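Local atomic coordinates of decapping and exoribonuclease protein 1 (Kluyveromyces lactis, PDB entry 4GPS), a protein that removes NAD caps and m7G caps from the 5' end of RNA and degrades RNA from 5' to 3', using divalent metal ions. Residues V116-Y119 / W125-K128; P206-L211 / N387-S392; K233-T238 / G329-Y334. All coordinates share one frame; numbering follows the deposited sequence.

Interaction 1. Residues V116-Y119 / W125-K128; sequences VCTY and WENK
The turn joining helix 114-122 to helix 128-131 is closed on itself by Tyr119 and Trp125, which lay their rings together as an offset stack. The centroid of the Tyr119 ring lies 4.0 Å from that of the six-membered ring of Trp125, with the planes 16° apart. CG anti to the backbone N (chi1 173°) swings the phenol ring over the indole, where Tyr119 CD1 comes within 3.4 Å of Trp125 CE2 and Tyr119 CE1 approaches Trp125 NE1 to 3.3 Å. Tyr119 CB adds a CH-pi contact over the benzene half, 4.0 Å from its centroid. This is packing of a helix against the loop that follows it, at the surface of the nuclease, and the wide indole suits it because Phe134 meets it too, while Val130 and Lys131 of the next helix touch it. A second, polar link runs alongside. Thr118 OG1, hydrogen-bonded to Pro114 O of its own helix, lies 2.7 Å from a water that donates to Glu126 OE2 at 2.8 Å. Glu126 is long enough to reach back to this water, and on the way its CG passes 4.0 Å from Thr118 CG2.

Interaction 2. Residues P206-L211 / N387-S392; sequences PDKNIL and NLLLLS
Leu389 and Ile210 bury nearly equal areas in this contact, about 50 Å² each, and around them two small contacts join the loop and first residue of strand 210-213 to helix 370-393. At the first, CD2 of Leu389 comes to 4.0 Å from Lys208 O and, more loosely, to 4.4 Å from Lys208 CD. The CB of Leu389 is not directed at the loop, but CG, lying anti to the carbonyl carbon (chi1 -68°), carries the branched end closer. A leucine fits here because its methyl groups can lie beside a stretch of backbone and the methylenes of a lysine, and it also touches Thr176 of the neighbouring strand. The chain of Lys208 folds back so that NZ donates to Pro206 O at 3.2 Å, leaving the methylenes on the leucine's side. The bend itself is stabilised by an Asx turn, in which Asp207 OD1 accepts from Asn209 N at 3.1 Å.

At the second, apolar meeting the CB of Ile210 is directed toward the helix, and its CD1 lies 4.3 Å from Leu388 CD1. Both residues are buried and both touch Met202 of strand 198-204, so the pair belongs to a larger apolar layer that Phe400 extends beyond Leu388. Bonds to Thr177 and Val179 hold the backbone of Ile210 beside strand 176-181. This is helix-on-sheet packing, in which helix 370-393 is set against strands 176-181, 198-204 and 210-213 by leucine and isoleucine side chains, away from the metal site.

Interaction 3. Residues K233-T238 / G329-Y334; sequences KKICYT and GFRNSY
Arg331 reaches from the end of strand 325-331 to helix 233-246, where its guanidinium meets Thr238 and Ile235. Its CG sits between the backbone N and the carbonyl carbon (chi1 67°), and from there the chain runs extended to NE, carrying the guanidinium to the helix. The last turn, chi4 -72°, swings the guanidinium plane so that one face is presented to Thr238 OG1, which lies 3.9 Å from NH1. The other terminal nitrogen, NH2, comes to 4.1 Å from Ile235 CG1, an oblique approach. Both helix side chains cross the arginine at about a right angle.

Ile235 holds CG1 anti to the carbonyl carbon (chi1 -82°), which places that methylene where NH2 passes. The rotamer of Thr238 is less certain, being far from staggered; as modelled, its OG1 is hydrogen-bonded to Ser296 OG, on the strand next to 325-331. Arg331 is itself tied to that strand through a backbone bond with Ser297. An arginine suits the strand end because its length reaches the helix, and a threonine, small and hydroxylated, can hydrogen-bond with Ser296 OG while its oxygen lies over the face of the guanidinium.

No hydrogen bond or salt bridge joins the two segments, so the contact rests on van der Waals packing, perhaps with a mild electrostatic attraction between the guanidinium and the partly negative hydroxyl oxygen.

All three contacts belong to one PD-(D/E)XK nuclease, but at different distances from its metal site. Interaction 3 is nearer to it: the side chain of Thr238 is about 9 Å from that of the metal ligand Glu243, and that of Arg331 about 9 Å from that of Lys295, a probable substrate-binding residue. In interaction 1 the side chain of Trp125 is about 12 Å from that of Ile294, another metal-binding position. The centres of these two contacts are about 22 Å apart, their nearest atoms about 9 Å. Interaction 2 closes a chain loop within which interaction 3 is nested, yet lies across the chain's centre from both others, its centre about 51 Å from interaction 1 and about 42 Å from interaction 3.

Interaction 1. Residues V116-Y119 / W125-K128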
loop_
_atom_site.group_PDB
_atom_site.type_symbol
_atom_site.label_atom_id
_atom_site.label_comp_id
_atom_site.label_asym_id
_atom_site.label_seq_id
_atom_site.Cartn_x
_atom_site.Cartn_y
_atom_site.Cartn_z
ATOM N N VAL A 116 -5.034 -17.149 -16.765
ATOM C CA VAL A 116 -5.435 -15.854 -16.252
ATOM C C VAL A 116 -4.716 -14.706 -17.006
ATOM O O VAL A 116 -5.340 -13.690 -17.326
ATOM C CB VAL A 116 -5.157 -15.773 -14.712
ATOM C CG1 VAL A 116 -5.367 -14.352 -14.197
ATOM C CG2 VAL A 116 -6.067 -16.742 -13.967
ATOM N N CYS A 117 -3.419 -14.843 -17.296
ATOM C CA CYS A 117 -2.710 -13.766 -18.017
ATOM C C CYS A 117 -3.312 -13.637 -19.395
ATOM O O CYS A 117 -3.480 -12.524 -19.913
ATOM C CB CYS A 117 -1.209 -14.056 -18.169
ATOM S SG CYS A 117 -0.298 -14.268 -16.627
ATOM N N THR A 118 -3.622 -14.788 -19.990
ATOM C CA THR A 118 -4.241 -14.841 -21.319
ATOM C C THR A 118 -5.655 -14.210 -21.263
ATOM O O THR A 118 -6.050 -13.459 -22.152
ATOM C CB THR A 118 -4.327 -16.318 -21.843
ATOM O OG1 THR A 118 -3.000 -16.808 -22.126
ATOM C CG2 THR A 118 -5.212 -16.405 -23.107
ATOM N N TYR A 119 -6.416 -14.527 -20.224
ATOM C CA TYR A 119 -7.719 -13.936 -20.087
ATOM C C TYR A 119 -7.587 -12.420 -20.013
ATOM O O TYR A 119 -8.386 -11.710 -20.588
ATOM C CB TYR A 119 -8.395 -14.400 -18.813
ATOM C CG TYR A 119 -9.696 -13.666 -18.571
ATOM C CD1 TYR A 119 -10.818 -13.890 -19.394
ATOM C CD2 TYR A 119 -9.814 -12.742 -17.532
ATOM C CE1 TYR A 119 -12.026 -13.203 -19.175
ATOM C CE2 TYR A 119 -11.019 -12.054 -17.307
ATOM C CZ TYR A 119 -12.103 -12.289 -18.128
ATOM O OH TYR A 119 -13.258 -11.594 -17.908
ATOM N N TRP A 125 -11.844 -15.814 -22.211
ATOM C CA TRP A 125 -11.279 -17.100 -21.829
ATOM C C TRP A 125 -10.946 -17.953 -23.057
ATOM O O TRP A 125 -11.632 -17.859 -24.075
ATOM C CB TRP A 125 -12.278 -17.864 -20.950
ATOM C CG TRP A 125 -12.597 -17.179 -19.677
ATOM C CD1 TRP A 125 -13.710 -16.447 -19.396
ATOM C CD2 TRP A 125 -11.750 -17.088 -18.530
ATOM N NE1 TRP A 125 -13.607 -15.890 -18.142
ATOM C CE2 TRP A 125 -12.412 -16.270 -17.587
ATOM C CE3 TRP A 125 -10.494 -17.620 -18.203
ATOM C CZ2 TRP A 125 -11.855 -15.970 -16.333
ATOM C CZ3 TRP A 125 -9.942 -17.322 -16.949
ATOM C CH2 TRP A 125 -10.628 -16.504 -16.036
ATOM N N GLU A 126 -9.903 -18.778 -22.970
ATOM C CA GLU A 126 -9.531 -19.670 -24.077
ATOM C C GLU A 126 -10.738 -20.515 -24.499
ATOM O O GLU A 126 -11.048 -20.618 -25.683
ATOM C CB GLU A 126 -8.421 -20.621 -23.655
ATOM C CG GLU A 126 -7.126 -19.952 -23.302
ATOM C CD GLU A 126 -6.231 -20.851 -22.466
ATOM O OE1 GLU A 126 -5.922 -21.973 -22.925
ATOM O OE2 GLU A 126 -5.848 -20.433 -21.351
ATOM N N ASN A 127 -11.403 -21.114 -23.508
ATOM C CA ASN A 127 -12.584 -21.958 -23.715
ATOM C C ASN A 127 -13.373 -22.198 -22.416
ATOM O O ASN A 127 -12.963 -21.755 -21.349
ATOM C CB ASN A 127 -12.156 -23.301 -24.291
ATOM C CG ASN A 127 -11.020 -23.919 -23.517
ATOM O OD1 ASN A 127 -9.878 -23.952 -23.987
ATOM N ND2 ASN A 127 -11.318 -24.398 -22.311
ATOM N N LYS A 128 -14.494 -22.911 -22.522
ATOM C CA LYS A 128 -15.349 -23.221 -21.378
ATOM C C LYS A 128 -14.631 -23.965 -20.266
ATOM O O LYS A 128 -14.837 -23.668 -19.093
ATOM C CB LYS A 128 -16.570 -24.063 -21.800
ATOM C CG LYS A 128 -17.761 -23.293 -22.367
ATOM C CD LYS A 128 -18.613 -22.622 -21.287
ATOM C CE LYS A 128 -18.343 -21.115 -21.178
ATOM N NZ LYS A 128 -18.555 -20.369 -22.456
HETATM O O HOH W 1 -3.282 -19.432 -21.685
#

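Interaction 2. Residues P206-L211 / N387-S392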
loop_
_atom_site.group_PDB
_atom_site.type_symbol
_atom_site.label_atom_id
_atom_site.label_comp_id
_atom_site.label_asym_id
_atom_site.label_seq_id
_atom_site.Cartn_x
_atom_site.Cartn_y
_atom_site.Cartn_z
ATOM N N PRO A 206 20.657 6.829 13.927
ATOM C CA PRO A 206 21.838 7.693 14.027
ATOM C C PRO A 206 22.278 8.287 12.699
ATOM O O PRO A 206 22.937 9.332 12.687
ATOM C CB PRO A 206 22.895 6.794 14.671
ATOM C CG PRO A 206 22.358 5.390 14.504
ATOM C CD PRO A 206 20.862 5.547 14.625
ATOM N N ASP A 207 21.917 7.651 11.581
ATOM C CA ASP A 207 22.282 8.217 10.286
ATOM C C ASP A 207 21.256 9.282 9.833
ATOM O O ASP A 207 21.343 9.862 8.747
ATOM C CB ASP A 207 22.467 7.117 9.227
ATOM C CG ASP A 207 21.184 6.334 8.900
ATOM O OD1 ASP A 207 20.075 6.566 9.464
ATOM O OD2 ASP A 207 21.325 5.449 8.033
ATOM N N LYS A 208 20.272 9.523 10.691
ATOM C CA LYS A 208 19.248 10.536 10.459
ATOM C C LYS A 208 18.104 10.148 9.530
ATOM O O LYS A 208 17.211 10.960 9.260
ATOM C CB LYS A 208 19.917 11.844 10.026
ATOM C CG LYS A 208 20.800 12.437 11.143
ATOM C CD LYS A 208 19.955 12.743 12.387
ATOM C CE LYS A 208 20.806 12.990 13.624
ATOM N NZ LYS A 208 21.424 11.706 14.122
ATOM N N ASN A 209 18.130 8.917 9.030
ATOM C CA ASN A 209 17.024 8.447 8.216
ATOM C C ASN A 209 16.005 7.949 9.259
ATOM O O ASN A 209 16.367 7.703 10.402
ATOM C CB ASN A 209 17.503 7.352 7.261
ATOM C CG ASN A 209 18.255 7.930 6.095
ATOM O OD1 ASN A 209 19.242 7.357 5.594
ATOM N ND2 ASN A 209 17.792 9.091 5.647
ATOM N N ILE A 210 14.744 7.830 8.879
ATOM C CA ILE A 210 13.693 7.427 9.807
ATOM C C ILE A 210 13.031 6.082 9.495
ATOM O O ILE A 210 12.549 5.837 8.385
ATOM C CB ILE A 210 12.603 8.522 9.861
ATOM C CG1 ILE A 210 13.226 9.845 10.318
ATOM C CG2 ILE A 210 11.486 8.111 10.807
ATOM C CD1 ILE A 210 12.381 11.069 10.082
ATOM N N LEU A 211 12.984 5.220 10.504
ATOM C CA LEU A 211 12.374 3.913 10.357
ATOM C C LEU A 211 10.985 3.936 10.949
ATOM O O LEU A 211 10.818 4.296 12.103
ATOM C CB LEU A 211 13.207 2.862 11.093
ATOM C CG LEU A 211 12.635 1.445 11.100
ATOM C CD1 LEU A 211 12.501 0.936 9.683
ATOM C CD2 LEU A 211 13.562 0.532 11.895
ATOM N N ASN A 387 9.753 17.790 12.339
ATOM C CA ASN A 387 9.536 17.621 13.750
ATOM C C ASN A 387 10.231 16.420 14.398
ATOM O O ASN A 387 10.706 16.521 15.546
ATOM C CB ASN A 387 8.030 17.637 14.030
ATOM C CG ASN A 387 7.456 19.048 13.976
ATOM O OD1 ASN A 387 7.808 19.896 14.788
ATOM N ND2 ASN A 387 6.584 19.303 13.019
ATOM N N LEU A 388 10.328 15.289 13.707
ATOM C CA LEU A 388 11.027 14.187 14.364
ATOM C C LEU A 388 12.504 14.544 14.450
ATOM O O LEU A 388 13.165 14.187 15.427
ATOM C CB LEU A 388 10.834 12.852 13.635
ATOM C CG LEU A 388 9.413 12.325 13.806
ATOM C CD1 LEU A 388 9.113 11.279 12.791
ATOM C CD2 LEU A 388 9.257 11.778 15.188
ATOM N N LEU A 389 13.027 15.265 13.456
ATOM C CA LEU A 389 14.440 15.625 13.510
ATOM C C LEU A 389 14.675 16.665 14.601
ATOM O O LEU A 389 15.636 16.564 15.358
ATOM C CB LEU A 389 14.928 16.164 12.170
ATOM C CG LEU A 389 14.974 15.125 11.057
ATOM C CD1 LEU A 389 15.575 15.768 9.834
ATOM C CD2 LEU A 389 15.782 13.908 11.501
ATOM N N LEU A 390 13.793 17.656 14.681
ATOM C CA LEU A 390 13.922 18.681 15.690
ATOM C C LEU A 390 13.899 18.057 17.097
ATOM O O LEU A 390 14.786 18.316 17.912
ATOM C CB LEU A 390 12.794 19.699 15.548
ATOM C CG LEU A 390 12.851 20.814 16.592
ATOM C CD1 LEU A 390 14.206 21.481 16.470
ATOM C CD2 LEU A 390 11.725 21.831 16.388
ATOM N N LEU A 391 12.894 17.225 17.372
ATOM C CA LEU A 391 12.770 16.590 18.684
ATOM C C LEU A 391 13.915 15.657 19.044
ATOM O O LEU A 391 14.283 15.577 20.199
ATOM C CB LEU A 391 11.465 15.797 18.790
ATOM C CG LEU A 391 10.151 16.565 18.905
ATOM C CD1 LEU A 391 8.998 15.598 18.968
ATOM C CD2 LEU A 391 10.185 17.445 20.138
ATOM N N SER A 392 14.489 14.976 18.057
ATOM C CA SER A 392 15.559 14.017 18.323
ATOM C C SER A 392 16.914 14.608 18.705
ATOM O O SER A 392 17.723 13.921 19.333
ATOM C CB SER A 392 15.732 13.035 17.138
ATOM O OG SER A 392 16.469 13.599 16.056
#

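Interaction 3. Residues K233-T238 / G329-Y334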
loop_
_atom_site.group_PDB
_atom_site.type_symbol
_atom_site.label_atom_id
_atom_site.label_comp_id
_atom_site.label_asym_id
_atom_site.label_seq_id
_atom_site.Cartn_x
_atom_site.Cartn_y
_atom_site.Cartn_z
ATOM N N LYS A 233 -12.862 -12.774 9.694
ATOM C CA LYS A 233 -12.231 -14.015 9.250
ATOM C C LYS A 233 -12.699 -14.605 7.923
ATOM O O LYS A 233 -11.906 -15.221 7.216
ATOM C CB LYS A 233 -12.369 -15.098 10.336
ATOM C CG LYS A 233 -11.631 -14.795 11.636
ATOM C CD LYS A 233 -11.770 -15.939 12.658
ATOM C CE LYS A 233 -11.005 -15.630 13.964
ATOM N NZ LYS A 233 -11.019 -16.746 14.973
ATOM N N LYS A 234 -13.978 -14.439 7.590
ATOM C CA LYS A 234 -14.519 -14.993 6.355
ATOM C C LYS A 234 -14.065 -14.194 5.139
ATOM O O LYS A 234 -13.590 -14.776 4.163
ATOM C CB LYS A 234 -16.049 -15.030 6.414
ATOM C CG LYS A 234 -16.699 -15.911 5.360
ATOM C CD LYS A 234 -17.729 -16.864 5.973
ATOM C CE LYS A 234 -18.259 -17.850 4.930
ATOM N NZ LYS A 234 -19.422 -18.651 5.406
ATOM N N ILE A 235 -14.203 -12.868 5.203
ATOM C CA ILE A 235 -13.821 -12.004 4.096
ATOM C C ILE A 235 -12.335 -12.194 3.805
ATOM O O ILE A 235 -11.915 -12.345 2.651
ATOM C CB ILE A 235 -14.095 -10.499 4.406
ATOM C CG1 ILE A 235 -15.557 -10.142 4.160
ATOM C CG2 ILE A 235 -13.263 -9.609 3.487
ATOM C CD1 ILE A 235 -16.536 -10.835 5.034
ATOM N N CYS A 236 -11.540 -12.203 4.864
ATOM C CA CYS A 236 -10.098 -12.371 4.727
ATOM C C CYS A 236 -9.741 -13.738 4.102
ATOM O O CYS A 236 -8.846 -13.830 3.259
ATOM C CB CYS A 236 -9.440 -12.166 6.096
ATOM S SG CYS A 236 -7.746 -12.632 6.179
ATOM N N TYR A 237 -10.465 -14.785 4.481
ATOM C CA TYR A 237 -10.237 -16.108 3.923
ATOM C C TYR A 237 -10.594 -16.223 2.435
ATOM O O TYR A 237 -9.895 -16.905 1.689
ATOM C CB TYR A 237 -11.027 -17.160 4.698
ATOM C CG TYR A 237 -10.929 -18.531 4.079
ATOM C CD1 TYR A 237 -9.908 -19.414 4.434
ATOM C CD2 TYR A 237 -11.811 -18.921 3.079
ATOM C CE1 TYR A 237 -9.774 -20.649 3.796
ATOM C CE2 TYR A 237 -11.686 -20.137 2.438
ATOM C CZ TYR A 237 -10.671 -20.996 2.796
ATOM O OH TYR A 237 -10.557 -22.192 2.138
ATOM N N THR A 238 -11.687 -15.597 1.989
ATOM C CA THR A 238 -12.043 -15.701 0.564
ATOM C C THR A 238 -10.969 -14.972 -0.246
ATOM O O THR A 238 -10.761 -15.276 -1.419
ATOM C CB THR A 238 -13.466 -15.109 0.223
ATOM O OG1 THR A 238 -13.332 -13.749 -0.196
ATOM C CG2 THR A 238 -14.408 -15.184 1.431
ATOM N N GLY A 329 -11.241 -9.830 -8.241
ATOM C CA GLY A 329 -12.153 -10.948 -8.363
ATOM C C GLY A 329 -13.427 -10.578 -7.617
ATOM O O GLY A 329 -13.416 -10.454 -6.387
ATOM N N PHE A 330 -14.512 -10.370 -8.352
ATOM C CA PHE A 330 -15.775 -10.007 -7.723
ATOM C C PHE A 330 -16.544 -11.275 -7.464
ATOM O O PHE A 330 -16.660 -12.138 -8.336
ATOM C CB PHE A 330 -16.592 -9.084 -8.631
ATOM C CG PHE A 330 -15.919 -7.779 -8.936
ATOM C CD1 PHE A 330 -15.136 -7.633 -10.064
ATOM C CD2 PHE A 330 -16.104 -6.674 -8.114
ATOM C CE1 PHE A 330 -14.546 -6.393 -10.374
ATOM C CE2 PHE A 330 -15.514 -5.439 -8.417
ATOM C CZ PHE A 330 -14.737 -5.307 -9.550
ATOM N N ARG A 331 -17.050 -11.405 -6.255
ATOM C CA ARG A 331 -17.810 -12.598 -5.935
ATOM C C ARG A 331 -19.260 -12.231 -5.723
ATOM O O ARG A 331 -19.561 -11.107 -5.346
ATOM C CB ARG A 331 -17.267 -13.288 -4.671
ATOM C CG ARG A 331 -17.466 -12.487 -3.413
ATOM C CD ARG A 331 -17.009 -13.244 -2.160
ATOM N NE ARG A 331 -17.371 -12.469 -0.969
ATOM C CZ ARG A 331 -16.766 -11.341 -0.603
ATOM N NH1 ARG A 331 -15.748 -10.860 -1.320
ATOM N NH2 ARG A 331 -17.210 -10.660 0.448
ATOM N N ASN A 332 -20.144 -13.194 -5.986
ATOM C CA ASN A 332 -21.586 -13.041 -5.780
ATOM C C ASN A 332 -21.743 -12.881 -4.260
ATOM O O ASN A 332 -21.128 -13.632 -3.493
ATOM C CB ASN A 332 -22.293 -14.315 -6.239
ATOM C CG ASN A 332 -23.791 -14.194 -6.195
ATOM O OD1 ASN A 332 -24.391 -13.555 -7.056
ATOM N ND2 ASN A 332 -24.408 -14.796 -5.183
ATOM N N SER A 333 -22.550 -11.923 -3.811
ATOM C CA SER A 333 -22.715 -11.710 -2.366
ATOM C C SER A 333 -23.309 -12.927 -1.676
ATOM O O SER A 333 -22.825 -13.346 -0.623
ATOM C CB SER A 333 -23.613 -10.496 -2.086
ATOM O OG SER A 333 -23.061 -9.308 -2.647
ATOM N N TYR A 334 -24.336 -13.511 -2.285
ATOM C CA TYR A 334 -25.009 -14.646 -1.686
ATOM C C TYR A 334 -24.287 -15.982 -1.741
ATOM O O TYR A 334 -24.122 -16.663 -0.723
ATOM C CB TYR A 334 -26.393 -14.836 -2.313
ATOM C CG TYR A 334 -27.133 -15.982 -1.663
ATOM C CD1 TYR A 334 -27.440 -15.939 -0.298
ATOM C CD2 TYR A 334 -27.436 -17.156 -2.370
ATOM C CE1 TYR A 334 -28.019 -17.034 0.356
ATOM C CE2 TYR A 334 -28.022 -18.266 -1.719
ATOM C CZ TYR A 334 -28.304 -18.190 -0.351
ATOM O OH TYR A 334 -28.847 -19.257 0.332
#